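Local coordinates for conserved exported protein (Bacteroides fragilis, PDB 3CLW) that is of unknown function but may hydrolyse O-glycosidic bonds, at residues M136-S141 with N151-K156; Y237-D242 with N293-E298; N269-V274 with N305-A310. One frame throughout, in Å; residues are numbered along the deposited sequence. Where two conformers were deposited one is given.

Contact 1 (M136-S141 with N151-K156)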
loop_
_atom_site.group_PDB
_atom_site.type_symbol
_atom_site.label_atom_id
_atom_site.label_comp_id
_atom_site.label_asym_id
_atom_site.label_seq_id
_atom_site.Cartn_x
_atom_site.Cartn_y
_atom_site.Cartn_z
ATOM N N MET A 136 6.858 -12.433 -23.953
ATOM C CA MET A 136 7.011 -11.086 -24.504
ATOM C C MET A 136 8.364 -10.532 -24.097
ATOM O O MET A 136 8.726 -9.448 -24.507
ATOM C CB MET A 136 5.965 -10.116 -23.901
ATOM C CG MET A 136 4.527 -10.275 -24.402
ATOM S SD MET A 136 3.465 -8.837 -24.071
ATOM C CE MET A 136 1.995 -9.679 -24.440
ATOM N N THR A 137 9.065 -11.227 -23.211
ATOM C CA THR A 137 10.250 -10.634 -22.583
ATOM C C THR A 137 11.491 -10.870 -23.443
ATOM O O THR A 137 11.436 -11.648 -24.396
ATOM C CB THR A 137 10.478 -11.216 -21.192
ATOM O OG1 THR A 137 10.726 -12.619 -21.313
ATOM C CG2 THR A 137 9.253 -10.977 -20.294
ATOM N N ARG A 138 12.574 -10.144 -23.144
ATOM C CA ARG A 138 13.858 -10.349 -23.821
ATOM C C ARG A 138 14.526 -11.680 -23.394
ATOM O O ARG A 138 15.154 -12.342 -24.213
ATOM C CB ARG A 138 14.789 -9.131 -23.637
ATOM C CG ARG A 138 14.355 -7.909 -24.500
ATOM C CD ARG A 138 15.286 -6.708 -24.448
ATOM N NE ARG A 138 15.442 -6.151 -23.095
ATOM C CZ ARG A 138 16.499 -6.367 -22.302
ATOM N NH1 ARG A 138 17.505 -7.117 -22.716
ATOM N NH2 ARG A 138 16.567 -5.817 -21.093
ATOM N N SER A 139 14.335 -12.084 -22.132
ATOM C CA SER A 139 15.000 -13.252 -21.587
ATOM C C SER A 139 14.205 -14.548 -21.743
ATOM O O SER A 139 14.669 -15.622 -21.343
ATOM C CB SER A 139 15.397 -13.007 -20.134
ATOM O OG SER A 139 14.265 -12.793 -19.319
ATOM N N ALA A 140 13.029 -14.444 -22.356
ATOM C CA ALA A 140 12.035 -15.530 -22.418
ATOM C C ALA A 140 11.624 -16.060 -21.016
ATOM O O ALA A 140 11.339 -17.256 -20.836
ATOM C CB ALA A 140 12.508 -16.663 -23.321
ATOM N N SER A 141 11.587 -15.159 -20.043
ATOM C CA SER A 141 11.331 -15.524 -18.677
ATOM C C SER A 141 10.935 -14.267 -17.887
ATOM O O SER A 141 11.253 -13.144 -18.266
ATOM C CB SER A 141 12.568 -16.186 -18.080
ATOM O OG SER A 141 12.448 -16.298 -16.683
ATOM N N ASN A 151 12.881 -5.636 -19.318
ATOM C CA ASN A 151 12.865 -6.978 -19.889
ATOM C C ASN A 151 11.554 -7.206 -20.683
ATOM O O ASN A 151 10.684 -7.998 -20.277
ATOM C CB ASN A 151 13.075 -8.044 -18.798
ATOM C CG ASN A 151 13.099 -9.464 -19.348
ATOM O OD1 ASN A 151 13.695 -9.732 -20.404
ATOM N ND2 ASN A 151 12.452 -10.397 -18.629
ATOM N N LEU A 152 11.423 -6.464 -21.773
ATOM C CA LEU A 152 10.258 -6.497 -22.660
ATOM C C LEU A 152 10.734 -6.155 -24.061
ATOM O O LEU A 152 11.530 -5.255 -24.254
ATOM C CB LEU A 152 9.164 -5.511 -22.205
ATOM C CG LEU A 152 7.932 -5.337 -23.093
ATOM C CD1 LEU A 152 7.054 -6.582 -23.105
ATOM C CD2 LEU A 152 7.125 -4.157 -22.647
ATOM N N GLN A 153 10.270 -6.907 -25.044
ATOM C CA GLN A 153 10.723 -6.674 -26.389
ATOM C C GLN A 153 10.231 -5.325 -26.915
ATOM O O GLN A 153 9.171 -4.819 -26.495
ATOM C CB GLN A 153 10.334 -7.854 -27.268
ATOM C CG GLN A 153 11.135 -9.063 -26.902
ATOM C CD GLN A 153 10.783 -10.264 -27.728
ATOM O OE1 GLN A 153 9.621 -10.481 -28.072
ATOM N NE2 GLN A 153 11.796 -11.056 -28.070
ATOM N N ASN A 154 11.028 -4.735 -27.805
ATOM C CA ASN A 154 10.849 -3.350 -28.263
ATOM C C ASN A 154 9.536 -3.061 -28.945
ATOM O O ASN A 154 9.097 -1.919 -28.974
ATOM C CB ASN A 154 11.970 -2.976 -29.251
ATOM C CG ASN A 154 13.015 -2.130 -28.626
ATOM O OD1 ASN A 154 12.736 -1.390 -27.663
ATOM N ND2 ASN A 154 14.246 -2.205 -29.159
ATOM N N ASP A 155 8.946 -4.073 -29.550
ATOM C CA ASP A 155 7.684 -3.903 -30.229
ATOM C C ASP A 155 6.522 -4.491 -29.425
ATOM O O ASP A 155 5.463 -4.737 -29.989
ATOM C CB ASP A 155 7.755 -4.593 -31.585
ATOM C CG ASP A 155 7.900 -6.101 -31.460
ATOM O OD1 ASP A 155 8.412 -6.576 -30.414
ATOM O OD2 ASP A 155 7.495 -6.808 -32.403
ATOM N N LYS A 156 6.731 -4.751 -28.134
ATOM C CA LYS A 156 5.681 -5.364 -27.300
ATOM C C LYS A 156 5.125 -4.456 -26.191
ATOM O O LYS A 156 4.430 -4.925 -25.285
ATOM C CB LYS A 156 6.123 -6.728 -26.712
ATOM C CG LYS A 156 6.774 -7.710 -27.684
ATOM C CD LYS A 156 5.788 -8.398 -28.623
ATOM C CE LYS A 156 6.370 -9.724 -29.156
ATOM N NZ LYS A 156 7.738 -9.618 -29.806
#

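Contact 2 (Y237-D242 with N293-E298)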
loop_
_atom_site.group_PDB
_atom_site.type_symbol
_atom_site.label_atom_id
_atom_site.label_comp_id
_atom_site.label_asym_id
_atom_site.label_seq_id
_atom_site.Cartn_x
_atom_site.Cartn_y
_atom_site.Cartn_z
ATOM N N TYR A 237 14.626 7.719 -5.365
ATOM C CA TYR A 237 14.507 7.751 -6.820
ATOM C C TYR A 237 13.485 8.773 -7.330
ATOM O O TYR A 237 13.357 8.977 -8.525
ATOM C CB TYR A 237 14.198 6.358 -7.332
ATOM C CG TYR A 237 15.354 5.414 -7.166
ATOM C CD1 TYR A 237 16.405 5.390 -8.101
ATOM C CD2 TYR A 237 15.420 4.541 -6.075
ATOM C CE1 TYR A 237 17.474 4.517 -7.940
ATOM C CE2 TYR A 237 16.472 3.675 -5.924
ATOM C CZ TYR A 237 17.505 3.668 -6.849
ATOM O OH TYR A 237 18.560 2.787 -6.684
ATOM N N LEU A 238 12.739 9.395 -6.424
ATOM C CA LEU A 238 11.825 10.454 -6.829
ATOM C C LEU A 238 12.577 11.766 -7.187
ATOM O O LEU A 238 12.017 12.657 -7.831
ATOM C CB LEU A 238 10.776 10.706 -5.748
ATOM C CG LEU A 238 9.767 9.553 -5.512
ATOM C CD1 LEU A 238 8.747 9.942 -4.521
ATOM C CD2 LEU A 238 9.095 9.075 -6.815
ATOM N N PHE A 239 13.831 11.843 -6.750
ATOM C CA PHE A 239 14.727 12.956 -7.006
ATOM C C PHE A 239 15.995 12.423 -7.685
ATOM O O PHE A 239 16.216 11.233 -7.729
ATOM C CB PHE A 239 15.061 13.639 -5.686
ATOM C CG PHE A 239 13.887 13.727 -4.732
ATOM C CD1 PHE A 239 12.933 14.735 -4.858
ATOM C CD2 PHE A 239 13.739 12.800 -3.698
ATOM C CE1 PHE A 239 11.866 14.815 -3.990
ATOM C CE2 PHE A 239 12.657 12.886 -2.827
ATOM C CZ PHE A 239 11.726 13.895 -2.980
ATOM N N GLU A 240 16.813 13.306 -8.250
ATOM C CA GLU A 240 18.006 12.877 -8.993
ATOM C C GLU A 240 19.068 12.453 -7.999
ATOM O O GLU A 240 19.313 13.180 -7.035
ATOM C CB GLU A 240 18.520 14.023 -9.881
ATOM C CG GLU A 240 19.568 13.612 -10.922
ATOM C CD GLU A 240 19.955 14.770 -11.865
ATOM O OE1 GLU A 240 19.883 15.956 -11.460
ATOM O OE2 GLU A 240 20.325 14.494 -13.022
ATOM N N ILE A 241 19.669 11.281 -8.219
ATOM C CA ILE A 241 20.630 10.684 -7.263
ATOM C C ILE A 241 21.985 10.202 -7.828
ATOM O O ILE A 241 22.902 9.919 -7.060
ATOM C CB ILE A 241 20.022 9.481 -6.461
ATOM C CG1 ILE A 241 19.490 8.395 -7.403
ATOM C CG2 ILE A 241 18.964 9.969 -5.457
ATOM C CD1 ILE A 241 19.858 6.983 -6.989
ATOM N N ASP A 242 22.105 10.062 -9.141
ATOM C CA ASP A 242 23.393 9.676 -9.734
ATOM C C ASP A 242 23.642 10.352 -11.099
ATOM O O ASP A 242 22.871 11.207 -11.505
ATOM C CB ASP A 242 23.502 8.143 -9.853
ATOM C CG ASP A 242 22.481 7.540 -10.824
ATOM O OD1 ASP A 242 21.911 8.283 -11.666
ATOM O OD2 ASP A 242 22.252 6.310 -10.739
ATOM N N ASN A 293 8.968 15.276 3.612
ATOM C CA ASN A 293 8.802 16.728 3.394
ATOM C C ASN A 293 9.275 17.136 2.011
ATOM O O ASN A 293 8.636 17.923 1.343
ATOM C CB ASN A 293 9.553 17.537 4.451
ATOM C CG ASN A 293 8.723 17.765 5.709
ATOM O OD1 ASN A 293 7.496 17.882 5.641
ATOM N ND2 ASN A 293 9.396 17.857 6.860
ATOM N N ARG A 294 10.379 16.558 1.569
ATOM C CA ARG A 294 10.891 16.862 0.244
ATOM C C ARG A 294 9.906 16.486 -0.868
ATOM O O ARG A 294 9.739 17.241 -1.843
ATOM C CB ARG A 294 12.236 16.185 0.017
ATOM C CG ARG A 294 13.030 16.908 -1.062
ATOM C CD ARG A 294 14.315 16.221 -1.340
ATOM N NE ARG A 294 14.907 16.719 -2.573
ATOM C CZ ARG A 294 16.008 16.238 -3.124
ATOM N NH1 ARG A 294 16.665 15.248 -2.546
ATOM N NH2 ARG A 294 16.461 16.771 -4.255
ATOM N N ILE A 295 9.233 15.340 -0.699
ATOM C CA ILE A 295 8.259 14.862 -1.669
ATOM C C ILE A 295 7.190 15.918 -1.878
ATOM O O ILE A 295 6.930 16.328 -3.010
ATOM C CB ILE A 295 7.583 13.513 -1.239
ATOM C CG1 ILE A 295 8.626 12.372 -1.166
ATOM C CG2 ILE A 295 6.428 13.183 -2.174
ATOM C CD1 ILE A 295 8.042 11.031 -0.709
ATOM N N HIS A 296 6.572 16.341 -0.779
ATOM C CA HIS A 296 5.524 17.337 -0.838
ATOM C C HIS A 296 6.000 18.703 -1.388
ATOM O O HIS A 296 5.301 19.332 -2.178
ATOM C CB HIS A 296 4.888 17.517 0.529
ATOM C CG HIS A 296 3.728 18.450 0.520
ATOM N ND1 HIS A 296 2.666 18.297 -0.344
ATOM C CD2 HIS A 296 3.478 19.573 1.237
ATOM C CE1 HIS A 296 1.796 19.272 -0.143
ATOM N NE2 HIS A 296 2.271 20.066 0.803
ATOM N N LYS A 297 7.190 19.135 -0.977
ATOM C CA LYS A 297 7.777 20.387 -1.461
ATOM C C LYS A 297 7.921 20.339 -2.992
ATOM O O LYS A 297 7.359 21.183 -3.680
ATOM C CB LYS A 297 9.122 20.672 -0.782
ATOM C CG LYS A 297 9.707 22.104 -1.047
ATOM C CD LYS A 297 11.226 22.069 -1.361
ATOM C CE LYS A 297 12.035 21.175 -0.387
ATOM N NZ LYS A 297 13.476 20.803 -0.802
ATOM N N GLU A 298 8.624 19.333 -3.511
ATOM C CA GLU A 298 8.866 19.223 -4.961
ATOM C C GLU A 298 7.614 18.909 -5.738
ATOM O O GLU A 298 7.382 19.480 -6.790
ATOM C CB GLU A 298 9.899 18.151 -5.314
ATOM C CG GLU A 298 11.211 18.207 -4.566
ATOM C CD GLU A 298 11.964 19.472 -4.766
ATOM O OE1 GLU A 298 12.895 19.731 -3.955
ATOM O OE2 GLU A 298 11.625 20.209 -5.723
#

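Contact 3 (N269-V274 with N305-A310)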
loop_
_atom_site.group_PDB
_atom_site.type_symbol
_atom_site.label_atom_id
_atom_site.label_comp_id
_atom_site.label_asym_id
_atom_site.label_seq_id
_atom_site.Cartn_x
_atom_site.Cartn_y
_atom_site.Cartn_z
ATOM N N ASN A 269 -5.244 9.353 -19.716
ATOM C CA ASN A 269 -5.631 8.228 -18.850
ATOM C C ASN A 269 -4.648 7.968 -17.722
ATOM O O ASN A 269 -4.751 6.952 -17.023
ATOM C CB ASN A 269 -5.893 6.964 -19.673
ATOM C CG ASN A 269 -7.036 7.139 -20.624
ATOM O OD1 ASN A 269 -8.125 7.530 -20.211
ATOM N ND2 ASN A 269 -6.808 6.845 -21.904
ATOM N N LEU A 270 -3.701 8.895 -17.557
ATOM C CA LEU A 270 -2.779 8.864 -16.429
ATOM C C LEU A 270 -3.548 9.174 -15.162
ATOM O O LEU A 270 -4.316 10.141 -15.120
ATOM C CB LEU A 270 -1.679 9.906 -16.585
ATOM C CG LEU A 270 -0.581 9.916 -15.490
ATOM C CD1 LEU A 270 0.478 8.823 -15.682
ATOM C CD2 LEU A 270 0.079 11.329 -15.378
ATOM N N PHE A 271 -3.339 8.359 -14.131
ATOM C CA PHE A 271 -3.734 8.746 -12.798
ATOM C C PHE A 271 -2.744 9.795 -12.314
ATOM O O PHE A 271 -1.530 9.524 -12.239
ATOM C CB PHE A 271 -3.731 7.532 -11.872
ATOM C CG PHE A 271 -4.145 7.843 -10.465
ATOM C CD1 PHE A 271 -5.129 8.813 -10.199
ATOM C CD2 PHE A 271 -3.594 7.124 -9.392
ATOM C CE1 PHE A 271 -5.524 9.079 -8.886
ATOM C CE2 PHE A 271 -3.983 7.404 -8.076
ATOM C CZ PHE A 271 -4.932 8.393 -7.835
ATOM N N ASN A 272 -3.258 10.983 -11.973
ATOM C CA ASN A 272 -2.409 12.117 -11.649
ATOM C C ASN A 272 -1.908 12.019 -10.213
ATOM O O ASN A 272 -2.422 12.678 -9.299
ATOM C CB ASN A 272 -3.146 13.455 -11.922
ATOM C CG ASN A 272 -2.282 14.692 -11.627
ATOM O OD1 ASN A 272 -1.063 14.680 -11.809
ATOM N ND2 ASN A 272 -2.929 15.758 -11.166
ATOM N N CYS A 273 -0.858 11.225 -10.061
ATOM C CA CYS A 273 -0.405 10.707 -8.774
ATOM C C CYS A 273 0.917 10.000 -9.020
ATOM O O CYS A 273 1.096 9.310 -10.027
ATOM C CB CYS A 273 -1.425 9.698 -8.209
ATOM S SG CYS A 273 -1.023 8.997 -6.601
ATOM N N VAL A 274 1.851 10.188 -8.100
ATOM C CA VAL A 274 3.141 9.489 -8.111
ATOM C C VAL A 274 3.097 8.400 -7.016
ATOM O O VAL A 274 2.714 8.679 -5.878
ATOM C CB VAL A 274 4.272 10.494 -7.805
ATOM C CG1 VAL A 274 5.641 9.812 -7.682
ATOM C CG2 VAL A 274 4.308 11.600 -8.830
ATOM N N ASN A 305 -1.502 19.793 -9.117
ATOM C CA ASN A 305 -2.288 19.168 -8.054
ATOM C C ASN A 305 -2.102 17.635 -8.066
ATOM O O ASN A 305 -3.046 16.884 -7.847
ATOM C CB ASN A 305 -3.775 19.563 -8.173
ATOM C CG ASN A 305 -4.525 19.487 -6.839
ATOM O OD1 ASN A 305 -3.950 19.690 -5.767
ATOM N ND2 ASN A 305 -5.826 19.222 -6.909
ATOM N N THR A 306 -0.882 17.188 -8.327
ATOM C CA THR A 306 -0.566 15.773 -8.402
ATOM C C THR A 306 -0.596 15.167 -7.022
ATOM O O THR A 306 -0.050 15.721 -6.090
ATOM C CB THR A 306 0.786 15.559 -9.099
ATOM O OG1 THR A 306 0.684 16.118 -10.412
ATOM C CG2 THR A 306 1.171 14.065 -9.201
ATOM N N LYS A 307 -1.283 14.039 -6.903
ATOM C CA LYS A 307 -1.299 13.264 -5.658
ATOM C C LYS A 307 -0.005 12.453 -5.414
ATOM O O LYS A 307 0.791 12.194 -6.324
ATOM C CB LYS A 307 -2.519 12.344 -5.632
ATOM C CG LYS A 307 -3.854 13.050 -5.417
ATOM C CD LYS A 307 -4.976 12.086 -5.586
ATOM C CE LYS A 307 -6.282 12.718 -5.165
ATOM N NZ LYS A 307 -7.420 11.753 -5.255
ATOM N N PHE A 308 0.177 12.057 -4.158
ATOM C CA PHE A 308 1.145 11.032 -3.819
ATOM C C PHE A 308 0.459 9.785 -3.199
ATOM O O PHE A 308 -0.490 9.926 -2.444
ATOM C CB PHE A 308 2.219 11.593 -2.864
ATOM C CG PHE A 308 3.264 10.575 -2.504
ATOM C CD1 PHE A 308 4.198 10.176 -3.444
ATOM C CD2 PHE A 308 3.262 9.987 -1.253
ATOM C CE1 PHE A 308 5.149 9.220 -3.128
ATOM C CE2 PHE A 308 4.183 9.026 -0.923
ATOM C CZ PHE A 308 5.136 8.633 -1.855
ATOM N N TRP A 309 0.946 8.592 -3.549
ATOM C CA TRP A 309 0.531 7.316 -2.931
ATOM C C TRP A 309 1.770 6.582 -2.430
ATOM O O TRP A 309 2.755 6.368 -3.182
ATOM C CB TRP A 309 -0.187 6.404 -3.932
ATOM C CG TRP A 309 -1.671 6.637 -4.140
ATOM C CD1 TRP A 309 -2.390 7.781 -3.838
ATOM C CD2 TRP A 309 -2.612 5.719 -4.734
ATOM N NE1 TRP A 309 -3.709 7.610 -4.190
ATOM C CE2 TRP A 309 -3.873 6.359 -4.741
ATOM C CE3 TRP A 309 -2.512 4.398 -5.247
ATOM C CZ2 TRP A 309 -5.014 5.751 -5.249
ATOM C CZ3 TRP A 309 -3.663 3.798 -5.767
ATOM C CH2 TRP A 309 -4.894 4.473 -5.751
ATOM N N ALA A 310 1.752 6.217 -1.151
ATOM C CA ALA A 310 2.740 5.274 -0.627
ATOM C C ALA A 310 2.161 3.885 -0.976
ATOM O O ALA A 310 1.079 3.500 -0.508
ATOM C CB ALA A 310 2.969 5.496 0.886
#

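Contact 1 (M136-S141 with N151-K156)
The carboxamide of N151 is gripped at both of its polar atoms by the loop segment 136-141. Its OD1 accepts the backbone N-H of S139, with S139 N to N151 OD1 at 3.0 Å; the donor lies in the carbonyl plane on a lone pair, although the angle at the hydrogen is a bent 139°. The backbone N of R138 is equally near that oxygen. On the amide side N151 ND2 gives two weak bonds, to S141 O at 3.0 Å and to S139 OG at 3.1 Å, and S139 OG has a further partner in V143 O. With CG anti to the backbone N (chi1 -179°), the amide of N151 reaches into that loop, where CB of T137 rests 3.3 Å from N151 ND2. Within it the hydroxyl of T137 accepts the N-H of S141 and is also bonded to the carbonyl of Y134. Side-chain polar groups thus brace a segment that has neither helix nor strand, within the beta-alpha loop that joins strand 125-128 to helix 157-173 of the TIM barrel, a fold consistent with the family. Further along, the N-H of Q153 meets M136 O almost head-on, 3.0 Å from N to O. Beside that bond CD1 of L152 packs 3.8 Å from CB of M136, and both side chains continue onto F160 of the helix. R138 lies alongside the L152 backbone, with L152 O near the edge of its guanidinium; NE and NH2 bond the carbonyls of I150 and C149, while NH1 pairs with D146. A type I turn from Q153 to K156 ends at the N-cap residue of helix 157-173, and K156 NZ bonds Q153 OE1 at 2.7 Å from above the carbonyl plane and forms a salt bridge with D155.

Contact 2 (Y237-D242 with N293-E298)
F239 and R294 lie flat against each other, the ring and guanidinium planes only 6° apart, while their side chains run past one another in opposite directions. The arginine chain, extended from CG to NE, lies across one ring face. R294 CD sits over the centre, 3.8 Å from the F239 centroid in a CH-pi contact, and R294 CZ is displaced toward F239 CG and CB, 4.1 Å from the centroid in a cation-pi position. L238 CB lies against the opposite face, offset toward the rim. CG of R294 stands anti to its backbone N (chi1 -157°), which starts the chain out toward the phenylalanine. At the ring edge F239 CE1 meets CG of E298 at 3.5 Å, and F239 CZ approaches the backbone N of I295. The E298 carboxylate is turned steeply to the ring; its OE1 lies in the guanidinium plane, in a long salt bridge with R294 and a shorter but weakly hydrogen-bonded one with K297, while OE2 bonds H253. Deeper in, L238 CD1 and I295 CD1 meet obliquely at 4.0 Å. The contact joins the beta-alpha loop after strand 226-232 to outer helix 285-300 of the TIM barrel, with the R294-F239 stack outside and L238-I295 beneath.

Contact 3 (N269-V274 with N305-A310)
OG1 of T306 donates to OD1 of N272 across 2.7 Å, the shortest polar link here, with the two side chains crossing at about a right angle. N302 supplies a further partner for that hydroxyl, and N272 ND2 turns to H304 O. Next comes the backbone ladder: K307 N to N272 O, V274 N to K307 O at 2.9 Å, and W309 N to V274 O at 2.9 Å, the last nearly straight at 169°. These pair C273 with K307 and V274 with F308 in parallel register. The chain bends at N272, the centre of an inverse gamma turn, which separates the stretch holding F271 from the paired strand.

On the C273 side the indole of W309 takes two neighbours over one face. C273 SG, anti to its backbone N (chi1 -179°), sits 3.6 Å from the five-membered ring centroid of W309. F271 presents its edge to the six-membered ring, F271 CE2 reaching W309 CZ2 at 3.4 Å with planes at 70°. D20 accepts the indole N-H and forms a salt bridge with K307 NZ. The other side carries V274 and F308, which with T306 of the preceding loop touch L299 of helix 285-300. Two parallel neighbours, one side toward F271, W309 and Y180 and the other under the connecting helix, form the beta-alpha-beta unit of a TIM barrel.

Contact 1 closes before the others open along the chain, whereas contacts 2 and 3 interleave, their segments alternating. Contacts 2 and 3 adjoin one another, with centres 15 Å apart: L238 CD2 reaches V274 CG1 at 3.6 Å, and I295 CD1 touches F308 CZ. Both draw on the unit of strand 270-276, helix 285-300 and strand 307-310, contact 3 pairing its strands and contact 2 packing a preceding loop on its helix, so one continuous apolar layer joins strands to helix. Contact 1 stands apart in the loop before helix 157-173, its nearest atoms about 16 Å from either, and does not touch the other two. All three fall within the family 30 range.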